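Local coordinates for protein fructuronate-tagaturonate epimerase UxaE from Cohnella laeviribosi in complex with 1 glycerol (Cohnella laeviribosi, PDB 6IL9) that probably interconverts fructuronate and tagaturonate by epimerisation, acting as a zinc-bound enzyme built on a TIM barrel, at residues A[372-386]-A[460-472]. Numbering follows the deposited sequence.
Sequences WLEAVRIVAKTNPGL and EFFRTLSEREEDY
Phe461 packs against helix 372-382 as a knob into a hole made by Trp372, Ala375, Val376 and Val379, joining it to helix 460-467, the two segment axes crossing at 84°; both follow the last strand of the TIM barrel. With CG anti to the backbone N (chi1 178°), the flat phenyl reaches over to helix 372-382; its CZ lies 3.6 Å from Ala375 CB, where a methyl is small enough to admit the ring. The Trp372 six-membered ring meets it obliquely, planes 41° apart, while the indole NE1 is hydrogen-bonded to Leu438 O. Branched aliphatics fill in beside it: Val379 CG2 packs 3.7 Å from Leu465 CD2. The ring of Tyr472 brings CE1 to 3.4 Å from Ala375 N, its hydroxyl being held by Asn371 O.

At the polar margin, Arg468 bends back to grip Asp471 side-on, NE and NH2 both bonding to OD2, with Arg468 NH2 3.1 Å from Asp471 OD2. The methyl of Thr382 lies over one guanidinium face, and Arg468 CB rests against Ile378 CG2. Replacing Arg468 by an alanine would probably leave the Asp471 carboxylate without this mate and uncover the Thr382 methyl. The hydroxyl of Thr382 turns back into its own helix, where OG1 donates to Ile378 O at 2.8 Å, from above the carbonyl plane.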
# COMPACT_ATOMS: atom_id res chain seq x y z
N TRP A 372 6.03 -8.99 -1.19
CA TRP A 372 7.17 -9.39 -2.01
C TRP A 372 8.09 -10.32 -1.23
O TRP A 372 8.59 -11.31 -1.78
CB TRP A 372 7.89 -8.13 -2.50
CG TRP A 372 9.39 -8.17 -2.58
CD1 TRP A 372 10.28 -7.62 -1.69
CD2 TRP A 372 10.17 -8.72 -3.64
NE1 TRP A 372 11.57 -7.83 -2.12
CE2 TRP A 372 11.53 -8.50 -3.32
CE3 TRP A 372 9.86 -9.38 -4.83
CZ2 TRP A 372 12.58 -8.92 -4.15
CZ3 TRP A 372 10.90 -9.80 -5.66
CH2 TRP A 372 12.24 -9.57 -5.30
N LEU A 373 8.31 -10.05 0.06
CA LEU A 373 9.19 -10.94 0.81
C LEU A 373 8.59 -12.33 0.98
O LEU A 373 9.33 -13.31 1.06
CB LEU A 373 9.52 -10.34 2.19
CG LEU A 373 10.46 -9.13 2.21
CD1 LEU A 373 10.73 -8.70 3.65
CD2 LEU A 373 11.79 -9.41 1.48
N GLU A 374 7.26 -12.45 1.02
CA GLU A 374 6.67 -13.79 1.05
C GLU A 374 6.90 -14.53 -0.26
O GLU A 374 7.04 -15.76 -0.25
CB GLU A 374 5.18 -13.73 1.35
CG GLU A 374 4.87 -13.36 2.80
CD GLU A 374 5.52 -14.29 3.81
OE1 GLU A 374 5.57 -15.52 3.58
OE2 GLU A 374 5.96 -13.77 4.86
N ALA A 375 6.94 -13.81 -1.38
CA ALA A 375 7.28 -14.45 -2.65
C ALA A 375 8.74 -14.90 -2.65
O ALA A 375 9.06 -16.01 -3.10
CB ALA A 375 7.00 -13.49 -3.81
N VAL A 376 9.63 -14.05 -2.12
CA VAL A 376 11.03 -14.44 -1.99
C VAL A 376 11.17 -15.67 -1.11
O VAL A 376 11.95 -16.58 -1.41
CB VAL A 376 11.86 -13.26 -1.44
CG1 VAL A 376 13.28 -13.72 -1.10
CG2 VAL A 376 11.91 -12.12 -2.45
N ARG A 377 10.39 -15.73 -0.02
CA ARG A 377 10.43 -16.90 0.85
C ARG A 377 10.04 -18.17 0.10
O ARG A 377 10.64 -19.23 0.30
CB ARG A 377 9.51 -16.68 2.05
CG ARG A 377 9.72 -17.68 3.16
CD ARG A 377 8.48 -17.77 4.05
NE ARG A 377 8.11 -16.51 4.70
CZ ARG A 377 8.68 -16.03 5.81
NH1 ARG A 377 9.70 -16.67 6.37
NH2 ARG A 377 8.25 -14.89 6.34
N ILE A 378 9.04 -18.08 -0.79
CA ILE A 378 8.69 -19.24 -1.60
C ILE A 378 9.88 -19.66 -2.47
O ILE A 378 10.13 -20.86 -2.66
CB ILE A 378 7.45 -18.95 -2.46
CG1 ILE A 378 6.21 -18.80 -1.58
CG2 ILE A 378 7.26 -20.05 -3.53
CD1 ILE A 378 5.86 -20.00 -0.77
N VAL A 379 10.59 -18.69 -3.04
CA VAL A 379 11.76 -19.01 -3.86
C VAL A 379 12.83 -19.69 -3.01
O VAL A 379 13.43 -20.69 -3.42
CB VAL A 379 12.30 -17.75 -4.57
CG1 VAL A 379 13.61 -18.06 -5.30
CG2 VAL A 379 11.28 -17.21 -5.55
N ALA A 380 13.09 -19.16 -1.82
CA ALA A 380 14.06 -19.81 -0.94
C ALA A 380 13.67 -21.26 -0.65
O ALA A 380 14.54 -22.13 -0.57
CB ALA A 380 14.20 -19.03 0.37
N LYS A 381 12.37 -21.53 -0.51
CA LYS A 381 11.90 -22.87 -0.16
C LYS A 381 11.89 -23.83 -1.35
O LYS A 381 12.12 -25.03 -1.17
CB LYS A 381 10.49 -22.82 0.42
CG LYS A 381 10.42 -22.23 1.82
CD LYS A 381 8.98 -22.13 2.31
CE LYS A 381 8.91 -21.48 3.68
NZ LYS A 381 9.30 -22.43 4.76
N THR A 382 11.61 -23.34 -2.55
CA THR A 382 11.33 -24.21 -3.69
C THR A 382 12.31 -24.06 -4.84
O THR A 382 12.34 -24.94 -5.72
CB THR A 382 9.92 -23.94 -4.23
OG1 THR A 382 9.87 -22.63 -4.79
CG2 THR A 382 8.89 -24.06 -3.12
N ASN A 383 13.12 -23.01 -4.87
CA ASN A 383 14.08 -22.78 -5.94
C ASN A 383 15.35 -22.21 -5.33
O ASN A 383 15.75 -21.08 -5.61
CB ASN A 383 13.50 -21.84 -7.00
CG ASN A 383 14.30 -21.84 -8.30
OD1 ASN A 383 13.82 -21.39 -9.34
ND2 ASN A 383 15.53 -22.32 -8.24
N PRO A 384 16.03 -23.00 -4.48
CA PRO A 384 17.18 -22.45 -3.73
C PRO A 384 18.28 -21.89 -4.62
O PRO A 384 18.92 -20.90 -4.25
CB PRO A 384 17.67 -23.65 -2.90
CG PRO A 384 17.11 -24.86 -3.59
CD PRO A 384 15.80 -24.42 -4.19
N GLY A 385 18.52 -22.50 -5.79
CA GLY A 385 19.52 -21.96 -6.69
C GLY A 385 19.21 -20.54 -7.12
O GLY A 385 20.11 -19.70 -7.23
N LEU A 386 17.93 -20.26 -7.38
CA LEU A 386 17.54 -18.90 -7.74
C LEU A 386 17.65 -17.97 -6.54
O LEU A 386 18.13 -16.84 -6.67
CB LEU A 386 16.11 -18.89 -8.29
CG LEU A 386 15.54 -17.51 -8.65
CD1 LEU A 386 16.40 -16.81 -9.70
CD2 LEU A 386 14.08 -17.61 -9.13
N GLU A 460 12.49 -16.24 -14.39
CA GLU A 460 12.48 -17.45 -13.58
C GLU A 460 11.75 -17.23 -12.26
O GLU A 460 11.09 -18.15 -11.77
CB GLU A 460 13.91 -17.93 -13.32
CG GLU A 460 13.94 -19.28 -12.64
CD GLU A 460 15.35 -19.81 -12.38
OE1 GLU A 460 16.33 -19.11 -12.68
OE2 GLU A 460 15.44 -20.94 -11.86
N PHE A 461 11.85 -16.03 -11.68
CA PHE A 461 11.11 -15.73 -10.46
C PHE A 461 9.61 -15.92 -10.65
O PHE A 461 8.95 -16.60 -9.86
CB PHE A 461 11.43 -14.29 -10.01
CG PHE A 461 10.68 -13.85 -8.77
CD1 PHE A 461 11.20 -14.11 -7.51
CD2 PHE A 461 9.50 -13.15 -8.87
CE1 PHE A 461 10.52 -13.70 -6.37
CE2 PHE A 461 8.83 -12.73 -7.74
CZ PHE A 461 9.35 -13.01 -6.49
N PHE A 462 9.06 -15.33 -11.71
CA PHE A 462 7.62 -15.46 -11.92
C PHE A 462 7.25 -16.88 -12.31
O PHE A 462 6.16 -17.35 -11.97
CB PHE A 462 7.15 -14.43 -12.95
CG PHE A 462 6.91 -13.08 -12.36
CD1 PHE A 462 5.77 -12.83 -11.60
CD2 PHE A 462 7.84 -12.07 -12.50
CE1 PHE A 462 5.55 -11.58 -11.02
CE2 PHE A 462 7.63 -10.82 -11.92
CZ PHE A 462 6.48 -10.58 -11.18
N ARG A 463 8.15 -17.59 -12.98
CA ARG A 463 7.88 -18.98 -13.31
C ARG A 463 7.74 -19.83 -12.05
O ARG A 463 6.81 -20.63 -11.93
CB ARG A 463 9.00 -19.52 -14.22
CG ARG A 463 8.61 -20.67 -15.12
CD ARG A 463 9.41 -20.60 -16.43
NE ARG A 463 10.85 -20.47 -16.20
CZ ARG A 463 11.62 -19.53 -16.74
NH1 ARG A 463 11.11 -18.63 -17.57
NH2 ARG A 463 12.92 -19.50 -16.47
N THR A 464 8.65 -19.65 -11.07
CA THR A 464 8.48 -20.44 -9.85
C THR A 464 7.27 -20.00 -9.06
O THR A 464 6.60 -20.84 -8.45
CB THR A 464 9.73 -20.42 -8.96
OG1 THR A 464 9.67 -19.31 -8.05
CG2 THR A 464 11.00 -20.37 -9.76
N LEU A 465 6.94 -18.70 -9.06
CA LEU A 465 5.78 -18.27 -8.28
C LEU A 465 4.48 -18.77 -8.90
O LEU A 465 3.52 -19.07 -8.18
CB LEU A 465 5.77 -16.76 -8.12
CG LEU A 465 6.39 -16.24 -6.81
CD1 LEU A 465 5.49 -16.56 -5.62
CD2 LEU A 465 7.76 -16.86 -6.59
N SER A 466 4.43 -18.89 -10.23
CA SER A 466 3.26 -19.49 -10.86
C SER A 466 3.17 -20.99 -10.55
O SER A 466 2.08 -21.49 -10.23
CB SER A 466 3.31 -19.26 -12.37
OG SER A 466 2.19 -19.84 -13.01
N GLU A 467 4.30 -21.70 -10.61
CA GLU A 467 4.29 -23.12 -10.26
C GLU A 467 3.89 -23.33 -8.81
O GLU A 467 3.31 -24.36 -8.47
CB GLU A 467 5.68 -23.72 -10.52
CG GLU A 467 6.06 -23.78 -11.99
CD GLU A 467 7.57 -23.93 -12.21
OE1 GLU A 467 7.99 -23.92 -13.39
OE2 GLU A 467 8.33 -24.05 -11.22
N ARG A 468 4.18 -22.37 -7.93
CA ARG A 468 3.91 -22.49 -6.50
C ARG A 468 2.80 -21.53 -6.07
O ARG A 468 2.80 -21.00 -4.96
CB ARG A 468 5.17 -22.23 -5.68
CG ARG A 468 6.44 -22.88 -6.22
CD ARG A 468 6.28 -24.37 -6.42
NE ARG A 468 6.09 -25.06 -5.16
CZ ARG A 468 6.62 -26.25 -4.88
NH1 ARG A 468 7.37 -26.88 -5.78
NH2 ARG A 468 6.39 -26.82 -3.70
N GLU A 469 1.84 -21.30 -6.96
CA GLU A 469 0.74 -20.38 -6.69
C GLU A 469 -0.00 -20.74 -5.41
O GLU A 469 -0.34 -19.85 -4.60
CB GLU A 469 -0.21 -20.36 -7.89
CG GLU A 469 -1.50 -19.59 -7.71
CD GLU A 469 -2.31 -19.55 -9.00
OE1 GLU A 469 -3.52 -19.85 -8.96
OE2 GLU A 469 -1.71 -19.21 -10.05
N GLU A 470 -0.27 -22.03 -5.19
CA GLU A 470 -1.00 -22.41 -3.99
C GLU A 470 -0.16 -22.18 -2.74
O GLU A 470 -0.69 -21.75 -1.71
CB GLU A 470 -1.44 -23.88 -4.07
CG GLU A 470 -2.89 -24.04 -4.50
CD GLU A 470 -3.37 -25.48 -4.38
OE1 GLU A 470 -4.59 -25.71 -4.49
OE2 GLU A 470 -2.52 -26.39 -4.17
N ASP A 471 1.15 -22.45 -2.81
CA ASP A 471 2.02 -22.20 -1.67
C ASP A 471 2.08 -20.71 -1.35
O ASP A 471 2.07 -20.33 -0.18
CB ASP A 471 3.44 -22.71 -1.93
CG ASP A 471 3.54 -24.23 -1.91
OD1 ASP A 471 2.56 -24.91 -1.55
OD2 ASP A 471 4.63 -24.74 -2.25
N TYR A 472 2.19 -19.86 -2.39
CA TYR A 472 2.27 -18.42 -2.16
C TYR A 472 1.00 -17.91 -1.50
O TYR A 472 1.05 -17.10 -0.56
CB TYR A 472 2.54 -17.69 -3.49
CG TYR A 472 2.71 -16.17 -3.37
CD1 TYR A 472 3.53 -15.62 -2.39
CD2 TYR A 472 2.07 -15.31 -4.25
CE1 TYR A 472 3.70 -14.24 -2.29
CE2 TYR A 472 2.23 -13.92 -4.15
CZ TYR A 472 3.06 -13.40 -3.17
OH TYR A 472 3.24 -12.03 -3.05